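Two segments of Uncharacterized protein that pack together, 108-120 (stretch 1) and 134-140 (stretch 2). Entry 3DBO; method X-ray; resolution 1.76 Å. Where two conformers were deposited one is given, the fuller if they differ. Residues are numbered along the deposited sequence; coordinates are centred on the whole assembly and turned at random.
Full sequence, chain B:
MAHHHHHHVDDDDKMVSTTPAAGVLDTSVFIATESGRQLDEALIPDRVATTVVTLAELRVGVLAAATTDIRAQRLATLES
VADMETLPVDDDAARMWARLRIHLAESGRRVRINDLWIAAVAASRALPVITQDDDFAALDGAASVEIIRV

Stretch 1, residues 108-120: GRRVRINDLWIAA
Stretch 2, residues 134-140: DDFAALD

Stretch 1 begins as an extended loop run, Arg-109 to Val-111 (phi -101° to -138°, psi 141° to 163°), after Gly-108, whose positive phi favours glycine. Arg-112, at the N-cap position, immediately precedes the helix, which runs from 113 through 120 and continues. Stretch 2 is a short turn with a 3-10 segment at 137-139, where Leu-139 N hydrogen-bonds to Phe-136 O at 3.0 Å. In register, Arg-109 CA lies 6.3 Å from Ala-138 CA, and Val-111 CA 6.0 Å from Asp-135 CA.

Asp-135 (chi1 t) is the polar hub. Asp-135 OD2 accepts a hydrogen bond from Arg-112 N at 3.1 Å and lies 2.4 Å from Asp-115 OD2, so close that one acid probably holds a proton. Within stretch 1, Arg-112 (m, t, m) NH2 forms a salt bridge to Asp-115 (chi1 m) OD1 at 2.8 Å, and Arg-112 NE a weak hydrogen bond to Asp-115 OD2 at 3.3 Å; Arg-112 NH1 and NH2 also hydrogen-bond elsewhere in the structure. Water 1 bridges the stretches, its O 2.5 Å from Arg-110 O and 2.9 Å from Asp-135 OD1. Arg-109 (m, t, m) NE makes a weak hydrogen bond to Ala-138 O at 2.8 Å.

Apolar side chains pack behind the polar cluster, and the stretches bury 538 Å² in all. Ala-138 CB, pointing toward stretch 1, lies 3.9 Å from Val-111 CG2, methyl against methyl. Buried Val-111 (t) and Leu-139 (m, t), needing no polar partner, meet CG2 to CG at 4.0 Å. Leu-139 CD1 meets Ala-119 CB at 3.7 Å, while Phe-136 (chi1 m) presents its ring edge to that methyl, Phe-136 CE1 to Ala-119 CB 4.0 Å.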

# COMPACT_ATOMS: atom_id res chain seq x y z
N GLY B 108 13.03 -17.04 8.62
CA GLY B 108 12.04 -18.01 8.16
C GLY B 108 10.64 -17.42 8.15
O GLY B 108 9.65 -18.16 8.20
N ARG B 109 10.55 -16.09 8.07
CA ARG B 109 9.26 -15.40 8.04
C ARG B 109 8.89 -14.97 6.61
O ARG B 109 9.76 -14.94 5.73
CB ARG B 109 9.28 -14.17 8.95
CG ARG B 109 9.16 -14.46 10.46
CD ARG B 109 9.12 -13.15 11.26
NE ARG B 109 10.06 -12.18 10.71
CZ ARG B 109 11.27 -11.93 11.19
NH1 ARG B 109 11.71 -12.57 12.26
NH2 ARG B 109 12.04 -11.04 10.59
N ARG B 110 7.62 -14.66 6.38
CA ARG B 110 7.14 -14.33 5.03
C ARG B 110 6.35 -13.02 4.95
O ARG B 110 5.66 -12.65 5.90
CB ARG B 110 6.31 -15.48 4.45
CG ARG B 110 7.08 -16.79 4.27
CD ARG B 110 6.17 -17.95 3.89
NE ARG B 110 5.18 -18.25 4.92
CZ ARG B 110 3.90 -17.88 4.85
NH1 ARG B 110 3.46 -17.21 3.80
NH2 ARG B 110 3.07 -18.19 5.84
N VAL B 111 6.46 -12.36 3.79
CA VAL B 111 5.68 -11.18 3.41
C VAL B 111 5.30 -11.42 1.93
O VAL B 111 6.14 -11.93 1.20
CB VAL B 111 6.58 -9.89 3.56
CG1 VAL B 111 6.01 -8.70 2.87
CG2 VAL B 111 6.87 -9.56 5.07
N ARG B 112 4.08 -11.06 1.50
CA ARG B 112 3.69 -11.06 0.05
C ARG B 112 4.78 -10.30 -0.68
O ARG B 112 5.22 -9.25 -0.21
CB ARG B 112 2.42 -10.20 -0.20
CG ARG B 112 1.00 -10.73 0.10
CD ARG B 112 -0.04 -9.98 -0.81
NE ARG B 112 0.09 -8.51 -0.83
CZ ARG B 112 -0.13 -7.73 -1.90
NH1 ARG B 112 -0.45 -8.26 -3.07
NH2 ARG B 112 0.01 -6.41 -1.81
N ILE B 113 5.22 -10.79 -1.85
CA ILE B 113 6.33 -10.10 -2.52
C ILE B 113 6.00 -8.64 -2.88
O ILE B 113 6.86 -7.77 -2.76
CB ILE B 113 6.90 -10.90 -3.73
CG1 ILE B 113 8.27 -10.34 -4.14
CG2 ILE B 113 5.95 -10.87 -4.91
CD1 ILE B 113 9.09 -11.26 -5.05
N ASN B 114 4.76 -8.37 -3.28
CA ASN B 114 4.37 -7.02 -3.64
C ASN B 114 4.33 -6.12 -2.40
O ASN B 114 4.70 -4.97 -2.48
CB ASN B 114 3.05 -6.98 -4.39
CG ASN B 114 3.23 -7.09 -5.90
OD1 ASN B 114 4.34 -7.27 -6.40
ND2 ASN B 114 2.12 -6.95 -6.63
N ASP B 115 3.94 -6.68 -1.25
CA ASP B 115 4.07 -5.94 0.02
C ASP B 115 5.51 -5.65 0.39
O ASP B 115 5.82 -4.57 0.90
CB ASP B 115 3.34 -6.63 1.18
CG ASP B 115 1.83 -6.35 1.17
OD1 ASP B 115 1.38 -5.45 0.41
OD2 ASP B 115 1.09 -7.03 1.91
N LEU B 116 6.42 -6.58 0.07
CA LEU B 116 7.85 -6.32 0.34
C LEU B 116 8.39 -5.17 -0.50
O LEU B 116 9.17 -4.34 -0.00
CB LEU B 116 8.70 -7.58 0.15
CG LEU B 116 10.14 -7.49 0.68
CD1 LEU B 116 10.21 -7.17 2.21
CD2 LEU B 116 10.84 -8.83 0.35
N TRP B 117 7.98 -5.10 -1.77
CA TRP B 117 8.29 -3.93 -2.62
C TRP B 117 7.76 -2.62 -2.03
O TRP B 117 8.46 -1.62 -2.00
CB TRP B 117 7.77 -4.14 -4.07
CG TRP B 117 8.61 -5.13 -4.88
CD1 TRP B 117 8.23 -6.34 -5.37
CD2 TRP B 117 9.96 -4.92 -5.29
NE1 TRP B 117 9.29 -6.92 -6.09
CE2 TRP B 117 10.36 -6.07 -6.03
CE3 TRP B 117 10.88 -3.88 -5.09
CZ2 TRP B 117 11.65 -6.20 -6.58
CZ3 TRP B 117 12.19 -4.02 -5.64
CH2 TRP B 117 12.54 -5.16 -6.39
N ILE B 118 6.53 -2.62 -1.53
CA ILE B 118 5.99 -1.45 -0.86
C ILE B 118 6.85 -1.04 0.34
O ILE B 118 7.25 0.13 0.45
CB ILE B 118 4.53 -1.65 -0.45
CG1 ILE B 118 3.66 -1.74 -1.72
CG2 ILE B 118 4.03 -0.47 0.41
CD1 ILE B 118 2.23 -2.28 -1.43
N ALA B 119 7.15 -2.00 1.22
CA ALA B 119 7.97 -1.77 2.40
C ALA B 119 9.37 -1.29 2.01
O ALA B 119 9.91 -0.38 2.64
CB ALA B 119 8.06 -3.03 3.23
N ALA B 120 9.92 -1.86 0.93
CA ALA B 120 11.25 -1.43 0.44
C ALA B 120 11.24 0.03 -0.00
O ALA B 120 12.15 0.79 0.32
CB ALA B 120 11.75 -2.38 -0.69
N ASP B 134 -2.58 -7.08 7.88
CA ASP B 134 -1.59 -7.63 8.82
C ASP B 134 -0.28 -8.19 8.24
O ASP B 134 0.43 -8.92 8.92
CB ASP B 134 -2.24 -8.68 9.75
CG ASP B 134 -2.66 -9.97 9.02
OD1 ASP B 134 -2.52 -10.09 7.78
OD2 ASP B 134 -3.16 -10.89 9.73
N ASP B 135 0.04 -7.82 7.00
CA ASP B 135 1.14 -8.47 6.29
C ASP B 135 2.53 -7.96 6.65
O ASP B 135 3.52 -8.69 6.50
CB ASP B 135 0.95 -8.36 4.77
CG ASP B 135 1.87 -9.30 3.98
OD1 ASP B 135 2.28 -10.36 4.52
OD2 ASP B 135 2.18 -9.00 2.81
N PHE B 136 2.62 -6.72 7.08
CA PHE B 136 3.93 -6.09 7.22
C PHE B 136 4.53 -6.40 8.58
O PHE B 136 5.69 -6.09 8.84
CB PHE B 136 3.78 -4.60 7.02
CG PHE B 136 3.44 -4.21 5.61
CD1 PHE B 136 4.45 -3.96 4.69
CD2 PHE B 136 2.11 -4.11 5.19
CE1 PHE B 136 4.14 -3.60 3.39
CE2 PHE B 136 1.80 -3.77 3.88
CZ PHE B 136 2.82 -3.49 2.98
N ALA B 137 3.73 -7.03 9.43
CA ALA B 137 4.10 -7.42 10.79
C ALA B 137 5.41 -8.17 10.88
O ALA B 137 6.20 -7.94 11.80
CB ALA B 137 2.99 -8.26 11.42
N ALA B 138 5.67 -9.05 9.91
CA ALA B 138 6.89 -9.84 9.91
C ALA B 138 8.18 -9.01 9.87
O ALA B 138 9.25 -9.52 10.17
CB ALA B 138 6.87 -10.81 8.75
N LEU B 139 8.09 -7.77 9.45
CA LEU B 139 9.24 -6.89 9.28
C LEU B 139 9.54 -5.97 10.48
O LEU B 139 10.51 -5.21 10.46
CB LEU B 139 9.03 -6.03 8.03
CG LEU B 139 9.14 -6.76 6.69
CD1 LEU B 139 8.58 -5.90 5.58
CD2 LEU B 139 10.60 -7.06 6.44
N ASP B 140 8.69 -6.03 11.51
CA ASP B 140 8.84 -5.11 12.63
C ASP B 140 10.24 -5.18 13.23
O ASP B 140 10.72 -6.26 13.56
CB ASP B 140 7.79 -5.40 13.72
CG ASP B 140 6.39 -4.94 13.33
OD1 ASP B 140 6.24 -4.02 12.51
OD2 ASP B 140 5.44 -5.53 13.88
O HOH W 1 3.52 -11.73 6.78